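Local coordinates for protein esterase (Rhizomucor miehei, PDB 4WY5) that probably hydrolyses carboxylic esters as a carboxylesterase of the alpha/beta hydrolase fold, at residues Ile8-Tyr12 / Val297-Gln303; Glu50-Lys56 / Leu67-Pro73; Ser122-Phe127 / Asn223-Pro227; Ile131-Tyr135 / Ala169-Ala174. One frame throughout, in Å; residues are numbered along the deposited sequence.

Contact 1 (Ile8-Tyr12 / Val297-Gln303); sequences IHPVY and VPVETPQ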
# COMPACT_ATOMS: atom_id res chain seq x y z
N ILE A 8 -10.73 -12.88 -7.24
CA ILE A 8 -9.34 -13.05 -6.83
C ILE A 8 -8.48 -13.26 -8.09
O ILE A 8 -8.99 -13.69 -9.13
CB ILE A 8 -9.16 -14.24 -5.85
CG1 ILE A 8 -9.60 -15.55 -6.51
CG2 ILE A 8 -9.93 -14.01 -4.56
CD1 ILE A 8 -9.35 -16.81 -5.65
N HIS A 9 -7.18 -13.00 -7.98
CA HIS A 9 -6.27 -13.19 -9.12
C HIS A 9 -6.23 -14.68 -9.54
O HIS A 9 -6.22 -15.58 -8.70
CB HIS A 9 -4.86 -12.70 -8.75
CG HIS A 9 -3.93 -12.57 -9.92
ND1 HIS A 9 -3.38 -13.66 -10.56
CD2 HIS A 9 -3.43 -11.47 -10.55
CE1 HIS A 9 -2.59 -13.24 -11.54
NE2 HIS A 9 -2.61 -11.92 -11.56
N PRO A 10 -6.25 -14.93 -10.87
CA PRO A 10 -6.25 -16.28 -11.43
C PRO A 10 -5.18 -17.21 -10.84
O PRO A 10 -5.46 -18.39 -10.68
CB PRO A 10 -5.96 -16.04 -12.92
CG PRO A 10 -6.55 -14.69 -13.19
CD PRO A 10 -6.40 -13.89 -11.91
N VAL A 11 -4.01 -16.69 -10.50
CA VAL A 11 -2.97 -17.50 -9.87
C VAL A 11 -3.43 -18.08 -8.53
O VAL A 11 -3.13 -19.22 -8.21
CB VAL A 11 -1.66 -16.70 -9.68
CG1 VAL A 11 -0.76 -17.34 -8.61
CG2 VAL A 11 -0.90 -16.58 -11.00
N TYR A 12 -4.19 -17.29 -7.75
CA TYR A 12 -4.68 -17.75 -6.44
C TYR A 12 -5.82 -18.73 -6.63
O TYR A 12 -5.96 -19.70 -5.87
CB TYR A 12 -5.15 -16.57 -5.57
CG TYR A 12 -4.05 -15.54 -5.35
CD1 TYR A 12 -2.73 -15.94 -5.14
CD2 TYR A 12 -4.32 -14.19 -5.44
CE1 TYR A 12 -1.72 -15.01 -4.97
CE2 TYR A 12 -3.32 -13.25 -5.28
CZ TYR A 12 -2.02 -13.66 -5.04
OH TYR A 12 -1.02 -12.72 -4.89
N VAL A 297 3.54 -17.52 -2.37
CA VAL A 297 3.13 -18.10 -3.66
C VAL A 297 4.17 -17.82 -4.75
O VAL A 297 4.47 -16.66 -5.07
CB VAL A 297 1.74 -17.55 -4.09
CG1 VAL A 297 1.42 -17.90 -5.55
CG2 VAL A 297 0.67 -18.10 -3.15
N PRO A 298 4.70 -18.90 -5.35
CA PRO A 298 5.87 -18.88 -6.26
C PRO A 298 5.68 -18.08 -7.55
O PRO A 298 6.61 -17.41 -8.01
CB PRO A 298 6.08 -20.37 -6.59
CG PRO A 298 5.32 -21.14 -5.51
CD PRO A 298 4.17 -20.26 -5.14
N VAL A 299 4.49 -18.16 -8.13
CA VAL A 299 4.23 -17.45 -9.37
C VAL A 299 3.88 -15.99 -9.08
O VAL A 299 2.87 -15.70 -8.43
CB VAL A 299 3.10 -18.10 -10.17
CG1 VAL A 299 2.89 -17.35 -11.49
CG2 VAL A 299 3.43 -19.55 -10.45
N GLU A 300 4.71 -15.09 -9.59
CA GLU A 300 4.59 -13.65 -9.34
C GLU A 300 3.25 -13.04 -9.80
O GLU A 300 2.73 -13.37 -10.87
CB GLU A 300 5.76 -12.92 -10.00
CG GLU A 300 5.80 -11.43 -9.73
CD GLU A 300 7.09 -10.79 -10.18
OE1 GLU A 300 7.11 -10.14 -11.25
OE2 GLU A 300 8.11 -10.94 -9.46
N THR A 301 2.67 -12.18 -8.96
CA THR A 301 1.43 -11.45 -9.26
C THR A 301 1.66 -9.98 -9.00
O THR A 301 2.58 -9.63 -8.26
CB THR A 301 0.27 -11.90 -8.38
OG1 THR A 301 0.59 -11.60 -7.00
CG2 THR A 301 -0.00 -13.38 -8.58
N PRO A 302 0.81 -9.10 -9.56
CA PRO A 302 1.02 -7.67 -9.27
C PRO A 302 0.98 -7.33 -7.78
O PRO A 302 1.68 -6.38 -7.39
CB PRO A 302 -0.14 -6.99 -10.00
CG PRO A 302 -0.51 -7.94 -11.11
CD PRO A 302 -0.24 -9.32 -10.58
N GLN A 303 0.24 -8.09 -6.97
CA GLN A 303 0.20 -7.79 -5.54
C GLN A 303 1.43 -8.36 -4.80
O GLN A 303 1.83 -7.80 -3.78
CB GLN A 303 -1.12 -8.26 -4.88
CG GLN A 303 -1.81 -9.48 -5.41
CD GLN A 303 -2.63 -9.23 -6.67
OE1 GLN A 303 -2.14 -9.39 -7.78
NE2 GLN A 303 -3.91 -8.86 -6.49
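Val297 meets the start of helix 10-19 with its CG1, which lies 3.8 Å from Val11 CG1 and 4.3 Å from Tyr12 CE1, at the edge of the tyrosine ring. Two residues on, Val299 touches the other methyl of Val11, with its CG1 3.9 Å from Val11 CG2. At Thr301 the contact turns polar. Its CG2 lies over the His9 ring, 4.0 Å from the centroid and 13° off the ring normal, a CH-pi contact, while its OG1 donates a 2.9 Å hydrogen bond to Tyr12 OH. Thr301 and His9, the CH-pi pair, both sit at helix starts. Thr301 is the N-cap of helix 302-319, its hydroxyl also accepting from Tyr304 N, and His9 is the N-cap of helix 10-19, its ND1 receiving the amide of Val11 (Val11 N to His9 ND1 3.1 Å, angle 167°). Each capping side chain thus also touches the other segment, and the N-terminal helix is packed against the entry to the C-terminal one. Pro302 follows, its CD 3.7 Å from His9 NE2 and its ring also packing on Val282 of the second subunit. Gln303 ends the run, with CG 3.4 Å from Tyr12 OH and OE1 3.7 Å from His9 CD2.

Contact 2 (Glu50-Lys56 / Leu67-Pro73); sequences EVIEEDK and LTIVRPP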
# COMPACT_ATOMS: atom_id res chain seq x y z
N GLU A 50 21.31 -13.97 -6.01
CA GLU A 50 22.45 -14.57 -5.32
C GLU A 50 22.59 -13.94 -3.93
O GLU A 50 22.24 -12.77 -3.72
CB GLU A 50 23.75 -14.47 -6.14
CG GLU A 50 24.31 -13.05 -6.36
CD GLU A 50 25.82 -13.00 -6.76
OE1 GLU A 50 26.59 -13.93 -6.42
OE2 GLU A 50 26.23 -12.01 -7.40
N VAL A 51 23.04 -14.73 -2.97
CA VAL A 51 23.12 -14.30 -1.57
C VAL A 51 24.28 -15.02 -0.85
O VAL A 51 24.74 -16.07 -1.31
CB VAL A 51 21.77 -14.60 -0.81
CG1 VAL A 51 21.89 -14.20 0.59
CG2 VAL A 51 20.57 -13.85 -1.40
N ILE A 52 24.74 -14.46 0.27
CA ILE A 52 25.68 -15.14 1.15
C ILE A 52 24.97 -15.61 2.43
O ILE A 52 24.56 -14.79 3.25
CB ILE A 52 26.88 -14.25 1.53
CG1 ILE A 52 27.61 -13.79 0.28
CG2 ILE A 52 27.85 -15.01 2.43
CD1 ILE A 52 28.39 -12.57 0.52
N GLU A 53 24.84 -16.92 2.60
CA GLU A 53 24.05 -17.52 3.68
C GLU A 53 24.93 -18.27 4.70
O GLU A 53 25.96 -18.84 4.34
CB GLU A 53 22.99 -18.48 3.08
CG GLU A 53 22.27 -19.36 4.10
CD GLU A 53 21.22 -20.28 3.47
OE1 GLU A 53 21.14 -21.46 3.89
OE2 GLU A 53 20.47 -19.83 2.57
N GLU A 54 24.55 -18.25 5.98
CA GLU A 54 25.34 -18.89 7.03
C GLU A 54 24.47 -19.34 8.21
O GLU A 54 23.64 -18.56 8.67
CB GLU A 54 26.42 -17.92 7.51
CG GLU A 54 27.16 -18.36 8.75
CD GLU A 54 28.20 -17.34 9.19
OE1 GLU A 54 28.13 -16.17 8.76
OE2 GLU A 54 29.08 -17.72 9.99
N ASP A 55 24.64 -20.57 8.69
CA ASP A 55 23.87 -21.09 9.84
C ASP A 55 24.71 -21.14 11.13
O ASP A 55 25.88 -21.51 11.11
CB ASP A 55 23.30 -22.48 9.53
CG ASP A 55 22.10 -22.43 8.56
OD1 ASP A 55 21.62 -21.32 8.26
OD2 ASP A 55 21.63 -23.50 8.11
N LYS A 56 24.09 -20.78 12.26
CA LYS A 56 24.77 -20.71 13.56
C LYS A 56 23.88 -21.24 14.70
O LYS A 56 22.65 -21.13 14.66
CB LYS A 56 25.18 -19.26 13.86
CG LYS A 56 26.25 -18.69 12.94
CD LYS A 56 26.70 -17.29 13.37
CE LYS A 56 27.59 -17.32 14.60
NZ LYS A 56 28.87 -18.02 14.32
N LEU A 67 19.90 -20.16 14.20
CA LEU A 67 19.70 -18.96 13.38
C LEU A 67 20.25 -19.13 11.96
O LEU A 67 21.18 -19.90 11.73
CB LEU A 67 20.38 -17.74 14.03
CG LEU A 67 20.07 -17.40 15.49
CD1 LEU A 67 20.86 -16.19 15.93
CD2 LEU A 67 18.60 -17.19 15.70
N THR A 68 19.65 -18.43 11.01
CA THR A 68 20.22 -18.34 9.68
C THR A 68 20.47 -16.87 9.37
O THR A 68 19.59 -16.03 9.57
CB THR A 68 19.30 -19.00 8.61
OG1 THR A 68 19.23 -20.41 8.86
CG2 THR A 68 19.85 -18.80 7.20
N ILE A 69 21.68 -16.56 8.93
CA ILE A 69 22.09 -15.18 8.68
C ILE A 69 22.30 -14.97 7.18
O ILE A 69 23.11 -15.66 6.57
CB ILE A 69 23.37 -14.82 9.46
CG1 ILE A 69 23.10 -14.81 10.96
CG2 ILE A 69 23.85 -13.42 9.07
CD1 ILE A 69 23.70 -15.95 11.70
N VAL A 70 21.60 -14.00 6.61
CA VAL A 70 21.53 -13.85 5.16
C VAL A 70 21.96 -12.43 4.81
O VAL A 70 21.52 -11.48 5.46
CB VAL A 70 20.08 -14.15 4.67
CG1 VAL A 70 20.02 -14.28 3.20
CG2 VAL A 70 19.55 -15.44 5.29
N ARG A 71 22.81 -12.27 3.79
CA ARG A 71 23.45 -10.98 3.47
C ARG A 71 23.66 -10.83 1.94
O ARG A 71 23.82 -11.82 1.24
CB ARG A 71 24.80 -10.86 4.23
CG ARG A 71 25.57 -9.55 3.99
CD ARG A 71 27.00 -9.49 4.55
NE ARG A 71 27.02 -9.34 6.00
CZ ARG A 71 27.23 -8.20 6.66
NH1 ARG A 71 27.44 -7.06 6.01
NH2 ARG A 71 27.22 -8.20 7.98
N PRO A 72 23.64 -9.59 1.41
CA PRO A 72 23.88 -9.51 -0.04
C PRO A 72 25.37 -9.63 -0.40
O PRO A 72 26.23 -9.33 0.44
CB PRO A 72 23.35 -8.11 -0.42
CG PRO A 72 22.64 -7.59 0.82
CD PRO A 72 23.28 -8.27 1.97
N PRO A 73 25.68 -10.08 -1.64
CA PRO A 73 27.07 -10.23 -2.13
C PRO A 73 27.81 -8.90 -2.25
O PRO A 73 27.23 -7.92 -2.72
CB PRO A 73 26.91 -10.85 -3.54
CG PRO A 73 25.44 -10.89 -3.84
CD PRO A 73 24.66 -10.56 -2.59
O HOH W 1 25.47 -14.22 5.58
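Six backbone hydrogen bonds of 2.8 to 3.1 Å pair Ile52, Glu54 and Lys56 with Arg71, Ile69 and Leu67, and a water donates to both Ile52 O (2.6 Å) and Ile69 O (2.9 Å). The side chains divide between two faces of the hairpin, and their rotamers decide what each reaches. On one, the extended t,t side chain of Glu53 carries its carboxylate to Arg104 and Lys96, while Asp55, in m, turns OD1 to accept from Thr68 OG1 at 2.6 Å and gives OD2 to Lys96. Val51 (t) adds a tight apolar touch there, CG1 to Val70 CG1 3.2 Å. On the other face, chi1 m and chi2 t of Lys56 bring CD to 3.7 Å from Ile69 CD1, whose chi2 of 108° is off-well; two p angles then fold the lysine's end away. Arg71 (t,t,m) leads away to the carbonyls of Gln78 and Asn149. With axes 4.7 Å apart at 162°, this is an antiparallel beta hairpin, forming the edge of the mixed sheet of the alpha/beta hydrolase fold.

Contact 3 (Ser122-Phe127 / Asn223-Pro227); sequences SPEAKF and NAYLP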
# COMPACT_ATOMS: atom_id res chain seq x y z
N SER A 122 4.88 -25.86 16.97
CA SER A 122 3.79 -26.57 17.65
C SER A 122 3.34 -27.79 16.82
O SER A 122 3.44 -27.76 15.59
CB SER A 122 2.60 -25.63 17.88
OG SER A 122 2.92 -24.58 18.77
N PRO A 123 2.76 -28.83 17.47
CA PRO A 123 2.34 -28.93 18.88
C PRO A 123 3.40 -29.45 19.84
O PRO A 123 3.09 -29.57 21.03
CB PRO A 123 1.17 -29.92 18.82
CG PRO A 123 1.57 -30.87 17.72
CD PRO A 123 2.33 -30.01 16.70
N GLU A 124 4.62 -29.72 19.37
CA GLU A 124 5.71 -30.17 20.25
C GLU A 124 6.06 -29.13 21.31
O GLU A 124 6.41 -29.46 22.43
CB GLU A 124 6.96 -30.51 19.45
CG GLU A 124 6.84 -31.76 18.59
CD GLU A 124 6.12 -31.53 17.28
OE1 GLU A 124 5.83 -30.35 16.96
OE2 GLU A 124 5.85 -32.53 16.56
N ALA A 125 5.97 -27.86 20.92
CA ALA A 125 6.11 -26.74 21.83
C ALA A 125 4.83 -25.94 21.78
O ALA A 125 4.12 -25.99 20.77
CB ALA A 125 7.32 -25.87 21.45
N LYS A 126 4.51 -25.21 22.85
CA LYS A 126 3.31 -24.38 22.88
C LYS A 126 3.58 -22.96 23.37
O LYS A 126 4.71 -22.64 23.78
CB LYS A 126 2.22 -25.06 23.73
CG LYS A 126 1.49 -26.15 22.95
CD LYS A 126 0.70 -27.09 23.84
CE LYS A 126 0.12 -28.25 23.04
NZ LYS A 126 -1.07 -27.82 22.21
N PHE A 127 2.55 -22.11 23.32
CA PHE A 127 2.63 -20.75 23.84
C PHE A 127 3.13 -20.81 25.28
O PHE A 127 2.60 -21.60 26.07
CB PHE A 127 1.24 -20.08 23.77
CG PHE A 127 1.18 -18.72 24.43
CD1 PHE A 127 1.47 -17.57 23.71
CD2 PHE A 127 0.81 -18.61 25.77
CE1 PHE A 127 1.40 -16.32 24.31
CE2 PHE A 127 0.75 -17.37 26.39
CZ PHE A 127 1.04 -16.22 25.66
N ASN A 223 -5.56 -25.31 18.37
CA ASN A 223 -5.42 -26.43 19.30
C ASN A 223 -3.97 -26.89 19.39
O ASN A 223 -3.51 -27.31 20.44
CB ASN A 223 -6.33 -27.58 18.87
CG ASN A 223 -6.36 -28.71 19.90
OD1 ASN A 223 -6.82 -28.53 21.04
ND2 ASN A 223 -5.91 -29.90 19.49
N ALA A 224 -3.23 -26.77 18.29
CA ALA A 224 -1.83 -27.15 18.30
C ALA A 224 -0.99 -26.16 19.11
O ALA A 224 -0.11 -26.55 19.87
CB ALA A 224 -1.30 -27.29 16.88
N TYR A 225 -1.29 -24.87 18.94
CA TYR A 225 -0.48 -23.79 19.52
C TYR A 225 -0.80 -23.51 21.01
O TYR A 225 0.12 -23.33 21.81
CB TYR A 225 -0.68 -22.50 18.70
CG TYR A 225 0.12 -21.29 19.15
CD1 TYR A 225 1.51 -21.36 19.28
CD2 TYR A 225 -0.50 -20.07 19.43
CE1 TYR A 225 2.27 -20.25 19.68
CE2 TYR A 225 0.25 -18.94 19.83
CZ TYR A 225 1.63 -19.05 19.96
OH TYR A 225 2.37 -17.96 20.37
N LEU A 226 -2.08 -23.48 21.37
CA LEU A 226 -2.49 -23.06 22.72
C LEU A 226 -2.52 -24.21 23.74
O LEU A 226 -2.91 -25.33 23.42
CB LEU A 226 -3.86 -22.38 22.65
CG LEU A 226 -4.02 -21.18 21.71
CD1 LEU A 226 -5.45 -20.66 21.73
CD2 LEU A 226 -3.04 -20.06 22.07
N PRO A 227 -2.06 -23.93 24.97
CA PRO A 227 -2.05 -24.94 26.04
C PRO A 227 -3.40 -25.06 26.74
O PRO A 227 -3.58 -25.98 27.54
CB PRO A 227 -0.97 -24.43 27.00
CG PRO A 227 -1.00 -22.96 26.82
CD PRO A 227 -1.32 -22.72 25.36
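Lys126 makes the shortest hydrogen bond between the segments: its NZ donates to Ala224 O at 2.8 Å, and more weakly to Leu226 O at 3.3 Å. Alongside, Phe127 N donates to Tyr225 O at 3.1 Å with a nearly straight angle of 169°. The accepting carbonyls belong to the last turn of helix 215-225 and to Leu226, the first residue to leave helical geometry, so the loop satisfies carbonyls where the helix runs out. The loop is itself shaped by the cis peptide bond before Pro123 and by Ser122 OG donating to Ala125 O at 2.7 Å. Around this polar centre the packing is apolar. Phe127 CB sits over the face of the Tyr225 ring, 4.2 Å from its centroid and 20° off the normal, a CH-pi contact, and 4.0 Å from Pro227 CD; Pro123 CB meets Ala224 CB at 4.1 Å. Stacking of Tyr225 on Phe91, and a backbone hydrogen bond between Ser122 and Phe91, add a second loop to the joint. The whole ties the connection between strand 113-117 and helix 129-143 to the end of helix 215-225, part of the helical excursion between strands 185-189 and 254-259.

Contact 4 (Ile131-Tyr135 / Ala169-Ala174); sequences IEEIY and AVSIYA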
# COMPACT_ATOMS: atom_id res chain seq x y z
N ILE A 131 7.85 -16.98 21.50
CA ILE A 131 7.99 -15.55 21.83
C ILE A 131 9.26 -15.33 22.65
O ILE A 131 10.02 -14.38 22.42
CB ILE A 131 6.78 -15.02 22.62
CG1 ILE A 131 5.51 -15.04 21.76
CG2 ILE A 131 7.03 -13.61 23.11
CD1 ILE A 131 4.25 -14.61 22.53
N GLU A 132 9.50 -16.25 23.58
CA GLU A 132 10.66 -16.18 24.46
C GLU A 132 11.96 -16.46 23.70
O GLU A 132 13.00 -15.87 24.02
CB GLU A 132 10.49 -17.15 25.64
CG GLU A 132 9.48 -16.66 26.69
CD GLU A 132 9.19 -17.70 27.79
OE1 GLU A 132 9.79 -18.81 27.77
OE2 GLU A 132 8.36 -17.39 28.68
N GLU A 133 11.91 -17.34 22.71
CA GLU A 133 13.08 -17.58 21.87
C GLU A 133 13.41 -16.34 21.04
O GLU A 133 14.58 -15.97 20.87
CB GLU A 133 12.86 -18.80 20.96
CG GLU A 133 12.98 -20.14 21.69
CD GLU A 133 12.43 -21.32 20.90
OE1 GLU A 133 11.64 -21.10 19.96
OE2 GLU A 133 12.76 -22.48 21.26
N ILE A 134 12.37 -15.68 20.54
CA ILE A 134 12.61 -14.58 19.62
C ILE A 134 13.15 -13.38 20.40
O ILE A 134 14.04 -12.65 19.92
CB ILE A 134 11.34 -14.25 18.82
CG1 ILE A 134 10.96 -15.46 17.96
CG2 ILE A 134 11.56 -13.01 17.96
CD1 ILE A 134 9.61 -15.40 17.34
N TYR A 135 12.68 -13.23 21.64
CA TYR A 135 13.24 -12.20 22.51
C TYR A 135 14.72 -12.49 22.79
O TYR A 135 15.56 -11.58 22.73
CB TYR A 135 12.44 -12.09 23.82
CG TYR A 135 13.06 -11.15 24.85
CD1 TYR A 135 13.01 -9.77 24.69
CD2 TYR A 135 13.71 -11.66 25.98
CE1 TYR A 135 13.58 -8.91 25.63
CE2 TYR A 135 14.28 -10.81 26.93
CZ TYR A 135 14.21 -9.44 26.74
OH TYR A 135 14.77 -8.61 27.68
N ALA A 169 3.48 -9.65 19.17
CA ALA A 169 3.60 -10.02 20.59
C ALA A 169 5.01 -9.79 21.18
O ALA A 169 5.15 -9.30 22.32
CB ALA A 169 3.19 -11.48 20.78
N VAL A 170 6.06 -10.11 20.44
CA VAL A 170 7.40 -9.90 20.99
C VAL A 170 7.69 -8.40 21.07
O VAL A 170 8.58 -7.99 21.82
CB VAL A 170 8.54 -10.61 20.16
CG1 VAL A 170 8.93 -9.81 18.94
CG2 VAL A 170 9.78 -10.86 21.04
N SER A 171 6.94 -7.57 20.34
CA SER A 171 7.11 -6.12 20.53
C SER A 171 6.56 -5.69 21.90
O SER A 171 7.12 -4.80 22.56
CB SER A 171 6.44 -5.31 19.41
OG SER A 171 6.98 -5.60 18.13
N ILE A 172 5.49 -6.34 22.34
CA ILE A 172 4.89 -6.01 23.64
C ILE A 172 5.73 -6.62 24.76
O ILE A 172 6.04 -5.95 25.76
CB ILE A 172 3.44 -6.52 23.74
CG1 ILE A 172 2.55 -5.82 22.69
CG2 ILE A 172 2.88 -6.30 25.16
CD1 ILE A 172 1.11 -6.37 22.61
N TYR A 173 6.10 -7.89 24.59
CA TYR A 173 6.96 -8.60 25.54
C TYR A 173 8.26 -7.84 25.84
O TYR A 173 8.62 -7.65 27.00
CB TYR A 173 7.27 -9.99 24.99
CG TYR A 173 8.05 -10.90 25.90
CD1 TYR A 173 9.43 -10.94 25.85
CD2 TYR A 173 7.41 -11.75 26.80
CE1 TYR A 173 10.16 -11.79 26.67
CE2 TYR A 173 8.13 -12.60 27.63
CZ TYR A 173 9.51 -12.61 27.55
OH TYR A 173 10.24 -13.45 28.35
N ALA A 174 8.94 -7.36 24.79
CA ALA A 174 10.23 -6.67 24.97
C ALA A 174 10.05 -5.39 25.78
O ALA A 174 10.94 -5.00 26.55
CB ALA A 174 10.86 -6.36 23.62
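The aromatic contact is a single tyrosine pair. The edge of the Tyr173 ring is directed at the face of Tyr135, with centroids 5.2 Å apart and planes at 71°, a T-shaped (edge-to-face) pair whose closest atoms are Tyr135 CG and Tyr173 CE1 at 3.5 Å. Tyr135 also reaches Ala174, its CD1 4.2 Å from Ala174 CB. Aliphatic packing continues the interface. Val170 CG2 fits between successive turns of the facing helix: it is 3.8 Å from Ile131 O, 4.2 Å from Ile134 CG2 and 4.0 Å from Tyr135 CB. Ile131 spans a whole turn of the partner, with CD1 3.7 Å from Ala169 CB and CG2 4.0 Å from Tyr173 CG. Polar groups take little part: the methylene CG of Glu132 lies 3.7 Å from Tyr173 OH, a van der Waals touch, and the segments share no hydrogen bond. The axes approach to 9.7 Å with a signed crossing angle of -66°, a steep crossing that concentrates the touching residues around the 5.7 Å CA-CA approach of Ile131 and Val170. Helix 162-176 follows strand 155-160 through a sequence matching the GxSxG nucleophile elbow, and helix 129-143 follows strand 113-117; their packing is characteristic of two neighbouring helices that flank the central sheet of an alpha/beta hydrolase.

Contact 4 is the most buried of the set, joining two helices by apolar and aromatic packing, whereas the other three are partly buried and include hydrogen bonds. In contact 2 these are mostly backbone to backbone within a sheet edge; in contact 3 a lysine and a backbone amide serve carbonyls at a helix end; in contact 1 a single hydroxyl pair joins valine and CH-pi packing beside two helix starts. Contacts 3 and 4 share neighbouring chain: residues 122-127 lead into helix 129-143, and the centres of contacts 3 and 4 are about 17 Å apart. Contact 1 encloses the others along the chain and lies across the chain's centre from contact 4, centres about 32 Å apart; it alone touches the second subunit.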